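Local coordinates for halohydrin epoxidase A (Corynebacterium sp., PDB 4Z9F), which probably catalyses the reversible elimination of hydrogen halide from halohydrins to give epoxides, using a Rossmann-like fold related to that of short-chain dehydrogenases/reductases, at residues Leu171-Gly176 against Thr221-Arg226; Val136-Leu141 against Leu157-Ala162. The protein carries 1 engineered substitution. All blocks are in the same frame, centred on the assembly; numbering follows the deposited sequence.

Interaction 1: Leu171-Gly176 against Thr221-Arg226; sequences LLYAIG and TFLASR
Leu223 lays its branched end over one face of the Tyr173 ring. Its CD2 makes a CH-pi contact, 4.0 Å from the centroid of the Tyr173 ring and 18° off the ring normal, displaced toward the CD1–CE1 rim. The other methyl, Leu223 CD1, reaches the base of the same side chain, 4.0 Å from Tyr173 CG, and also meets Ile175 CD1 at 4.2 Å. With CG anti to its carbonyl carbon (chi1 -66°), Leu223 presents both methyls to strand 170-177, crossing Tyr173 while Ile175 passes it in the opposite direction. At the far end of the tyrosine a water spans the two segments, 2.8 Å from Tyr173 OH and giving a hydrogen bond to Leu223 O at 2.7 Å. Just past helix 213-224, where Arg226 departs from helical geometry, its CG lies 4.3 Å from Leu171 CD1, while its NH2 forms a salt bridge with Asp74. Phe236 of the neighbouring strand packs on both Tyr173 and Leu223, and Ile130 of strand 127-132 touches Leu223 and Ile175. Here a Rossmann helix covers its parallel sheet, and on the same helix Phe222 stacks with Phe222 of the second subunit. No direct hydrogen bond joins the two segments: apolar packing holds strand to helix, while the water gives the phenol hydroxyl a polar partner beside the Leu223-Tyr173-Ile175 cluster.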
# COMPACT_ATOMS: atom_id res chain seq x y z
N LEU C 171 -19.26 -12.26 -0.60
CA LEU C 171 -18.23 -11.42 -1.21
C LEU C 171 -18.15 -10.07 -0.49
O LEU C 171 -19.13 -9.32 -0.49
CB LEU C 171 -18.52 -11.22 -2.70
CG LEU C 171 -18.81 -12.51 -3.47
CD1 LEU C 171 -19.08 -12.19 -4.91
CD2 LEU C 171 -17.64 -13.47 -3.35
N LEU C 172 -16.99 -9.78 0.11
CA LEU C 172 -16.80 -8.60 0.94
C LEU C 172 -16.03 -7.53 0.16
O LEU C 172 -15.14 -7.85 -0.64
CB LEU C 172 -16.06 -8.94 2.23
CG LEU C 172 -16.91 -9.37 3.44
CD1 LEU C 172 -17.80 -10.59 3.18
CD2 LEU C 172 -16.04 -9.58 4.68
N TYR C 173 -16.39 -6.26 0.39
CA TYR C 173 -15.71 -5.13 -0.24
C TYR C 173 -15.71 -3.96 0.73
O TYR C 173 -16.57 -3.85 1.61
CB TYR C 173 -16.37 -4.66 -1.54
CG TYR C 173 -16.76 -5.74 -2.53
CD1 TYR C 173 -15.92 -6.05 -3.60
CD2 TYR C 173 -17.96 -6.42 -2.41
CE1 TYR C 173 -16.26 -7.03 -4.50
CE2 TYR C 173 -18.32 -7.39 -3.32
CZ TYR C 173 -17.46 -7.70 -4.36
OH TYR C 173 -17.81 -8.67 -5.27
N ALA C 174 -14.74 -3.06 0.56
CA ALA C 174 -14.72 -1.81 1.29
C ALA C 174 -14.70 -0.65 0.30
O ALA C 174 -13.99 -0.70 -0.71
CB ALA C 174 -13.52 -1.72 2.24
N ILE C 175 -15.50 0.37 0.57
CA ILE C 175 -15.47 1.60 -0.19
C ILE C 175 -14.97 2.70 0.72
O ILE C 175 -15.41 2.81 1.88
CB ILE C 175 -16.85 1.94 -0.78
CG1 ILE C 175 -17.35 0.78 -1.64
CG2 ILE C 175 -16.78 3.23 -1.59
CD1 ILE C 175 -18.75 0.97 -2.19
N GLY C 176 -14.01 3.49 0.23
CA GLY C 176 -13.41 4.55 1.00
C GLY C 176 -13.66 5.91 0.38
O GLY C 176 -12.89 6.40 -0.46
N THR C 221 -24.43 -0.87 -6.71
CA THR C 221 -25.24 -1.85 -7.43
C THR C 221 -24.40 -2.70 -8.37
O THR C 221 -24.74 -3.86 -8.64
CB THR C 221 -26.39 -1.19 -8.19
OG1 THR C 221 -25.89 -0.24 -9.14
CG2 THR C 221 -27.35 -0.50 -7.22
N PHE C 222 -23.29 -2.15 -8.89
CA PHE C 222 -22.36 -2.96 -9.66
C PHE C 222 -21.74 -4.05 -8.78
O PHE C 222 -21.65 -5.21 -9.20
CB PHE C 222 -21.26 -2.09 -10.28
CG PHE C 222 -20.21 -2.88 -11.01
CD1 PHE C 222 -20.48 -3.44 -12.24
CD2 PHE C 222 -18.95 -3.05 -10.46
CE1 PHE C 222 -19.52 -4.16 -12.93
CE2 PHE C 222 -17.97 -3.79 -11.15
CZ PHE C 222 -18.27 -4.33 -12.38
N LEU C 223 -21.34 -3.70 -7.56
CA LEU C 223 -20.82 -4.72 -6.65
C LEU C 223 -21.91 -5.72 -6.28
O LEU C 223 -21.69 -6.93 -6.34
CB LEU C 223 -20.23 -4.08 -5.39
CG LEU C 223 -18.97 -3.23 -5.64
CD1 LEU C 223 -18.44 -2.61 -4.36
CD2 LEU C 223 -17.86 -4.03 -6.34
N ALA C 224 -23.11 -5.24 -5.95
CA ALA C 224 -24.20 -6.13 -5.55
C ALA C 224 -24.60 -7.12 -6.64
O ALA C 224 -25.17 -8.17 -6.32
CB ALA C 224 -25.43 -5.32 -5.13
N SER C 225 -24.31 -6.81 -7.91
CA SER C 225 -24.68 -7.66 -9.04
C SER C 225 -23.83 -8.93 -9.12
O SER C 225 -24.25 -9.89 -9.77
CB SER C 225 -24.52 -6.90 -10.35
OG SER C 225 -23.16 -6.90 -10.79
N ARG C 226 -22.65 -8.92 -8.51
CA ARG C 226 -21.66 -10.00 -8.53
C ARG C 226 -21.13 -10.29 -9.93
O ARG C 226 -20.44 -11.30 -10.13
CB ARG C 226 -22.22 -11.29 -7.90
CG ARG C 226 -22.92 -11.09 -6.55
CD ARG C 226 -23.37 -12.43 -5.89
NE ARG C 226 -24.51 -12.26 -4.99
CZ ARG C 226 -25.20 -13.26 -4.42
NH1 ARG C 226 -24.85 -14.53 -4.65
NH2 ARG C 226 -26.24 -13.00 -3.63
O HOH W 1 -20.55 -9.15 -5.25

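Interaction 2: Val136-Leu141 against Leu157-Ala162; sequences VGKKPL and LVESAA
The backbone around Lys138, just past a 3-10 turn at Val136-Gly137, stays well away from the helix bearing Glu159, with Lys138 CA and Glu159 CA 11.8 Å apart. Both segments belong to one beta-alpha-beta crossover of the Rossmann-like fold, in which the chain passes from strand 127-132 through this loop and helix 147-165 to strand 170-177. Two long side chains bridge the gap, approaching from opposite directions. Lys138 bends at chi2 (-78°) and is extended from there on, which carries its ammonium group to the helix; Glu159 runs straight out beyond CG to meet it. They form a salt bridge with a hydrogen bond, Lys138 NZ to Glu159 OE1 at 2.8 Å. The Lys138 side chain also touches Val155, on the same helix as Glu159. Although Lys138 is exposed, Glu159 is buried in the tetramer, packed against Pro140 of the third subunit and Pro244 of the second. The ammonium group would be expected to stabilise the carboxylate's negative charge in that setting. Next to Glu159, Ser160 OG hydrogen-bonds to Leu141 O of the third subunit, and the reciprocal bond pairs Leu141 O with Ser160 OG of that subunit. The lysine nitrogen meets Glu159 OE1 on its syn side, 16° out of the carboxylate plane, while Glu159 OE2 lies 3.8 Å from Lys138 NZ.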
# COMPACT_ATOMS: atom_id res chain seq x y z
N VAL C 136 -9.50 7.46 4.78
CA VAL C 136 -8.50 7.27 5.83
C VAL C 136 -8.41 5.82 6.28
O VAL C 136 -7.57 5.50 7.12
CB VAL C 136 -8.71 8.17 7.06
CG1 VAL C 136 -8.60 9.63 6.67
CG2 VAL C 136 -10.07 7.88 7.74
N GLY C 137 -9.26 4.94 5.75
CA GLY C 137 -9.01 3.53 5.96
C GLY C 137 -7.74 3.04 5.28
O GLY C 137 -7.25 1.95 5.62
N LYS C 138 -7.20 3.82 4.34
CA LYS C 138 -5.99 3.45 3.61
C LYS C 138 -4.91 4.52 3.69
O LYS C 138 -3.72 4.20 3.65
CB LYS C 138 -6.33 3.14 2.15
CG LYS C 138 -6.88 1.75 1.94
CD LYS C 138 -5.76 0.72 1.96
CE LYS C 138 -6.30 -0.70 1.86
NZ LYS C 138 -5.22 -1.70 2.02
N LYS C 139 -5.29 5.80 3.75
CA LYS C 139 -4.32 6.90 3.74
C LYS C 139 -4.61 7.84 4.89
O LYS C 139 -5.73 8.41 4.96
CB LYS C 139 -4.33 7.63 2.39
CG LYS C 139 -3.18 8.65 2.17
CD LYS C 139 -3.58 10.05 2.65
CE LYS C 139 -4.53 10.75 1.67
NZ LYS C 139 -5.41 11.78 2.32
N PRO C 140 -3.66 8.06 5.80
CA PRO C 140 -3.92 8.81 7.03
C PRO C 140 -4.06 10.30 6.75
O PRO C 140 -3.54 10.83 5.77
CB PRO C 140 -2.67 8.53 7.87
CG PRO C 140 -1.58 8.39 6.82
CD PRO C 140 -2.24 7.67 5.67
N LEU C 141 -4.78 10.97 7.65
CA LEU C 141 -4.97 12.42 7.66
C LEU C 141 -4.74 12.94 9.08
O LEU C 141 -5.19 12.33 10.05
CB LEU C 141 -6.37 12.82 7.18
CG LEU C 141 -6.55 12.70 5.68
CD1 LEU C 141 -7.97 12.99 5.24
CD2 LEU C 141 -5.58 13.65 5.00
N LEU C 157 -10.59 -5.79 8.20
CA LEU C 157 -11.57 -6.87 8.39
C LEU C 157 -12.06 -7.39 7.04
O LEU C 157 -12.12 -8.61 6.82
CB LEU C 157 -12.73 -6.37 9.24
CG LEU C 157 -13.99 -7.25 9.33
CD1 LEU C 157 -13.73 -8.41 10.28
CD2 LEU C 157 -15.16 -6.41 9.79
N VAL C 158 -12.36 -6.48 6.12
CA VAL C 158 -12.74 -6.88 4.76
C VAL C 158 -11.64 -7.70 4.10
O VAL C 158 -11.89 -8.78 3.55
CB VAL C 158 -13.07 -5.63 3.93
CG1 VAL C 158 -13.16 -5.98 2.46
CG2 VAL C 158 -14.37 -5.01 4.42
N GLU C 159 -10.40 -7.19 4.11
CA GLU C 159 -9.33 -7.87 3.39
C GLU C 159 -9.07 -9.26 3.96
O GLU C 159 -8.75 -10.19 3.22
CB GLU C 159 -8.06 -7.02 3.45
CG GLU C 159 -8.24 -5.69 2.79
CD GLU C 159 -6.97 -4.85 2.78
OE1 GLU C 159 -6.90 -3.94 1.93
OE2 GLU C 159 -6.07 -5.09 3.62
N SER C 160 -9.21 -9.41 5.28
CA SER C 160 -8.89 -10.69 5.91
C SER C 160 -10.07 -11.66 5.86
O SER C 160 -9.89 -12.84 5.53
CB SER C 160 -8.47 -10.48 7.36
OG SER C 160 -8.37 -11.74 8.01
N ALA C 161 -11.27 -11.18 6.20
CA ALA C 161 -12.44 -12.06 6.22
C ALA C 161 -12.78 -12.59 4.83
O ALA C 161 -13.32 -13.69 4.70
CB ALA C 161 -13.63 -11.32 6.81
N ALA C 162 -12.46 -11.82 3.78
CA ALA C 162 -12.71 -12.25 2.41
C ALA C 162 -11.87 -13.47 2.01
O ALA C 162 -12.24 -14.17 1.06
CB ALA C 162 -12.40 -11.10 1.45

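In the fold
Interaction 2 is complete before interaction 1 begins along the chain; their centres are 15 Å apart, and they meet at strand 170-177. Interaction 1 packs helix 213-224 against this strand, and helix 147-165, which carries one segment of interaction 2, packs on it as well, with Val158 CG1 3.7 Å from the backbone atom Tyr173 C. Side chains alternate along the strand: Leu171, Tyr173 and Ile175 face segment 221-226, while Leu172 and Ala174 pack on helix 147-165. Interaction 1 is core packing, largely apolar, with one water bridge. Interaction 2 is partly buried, a single ionic link from loop to helix. Both reach the second subunit, and interaction 2 is also packed by the third and fourth.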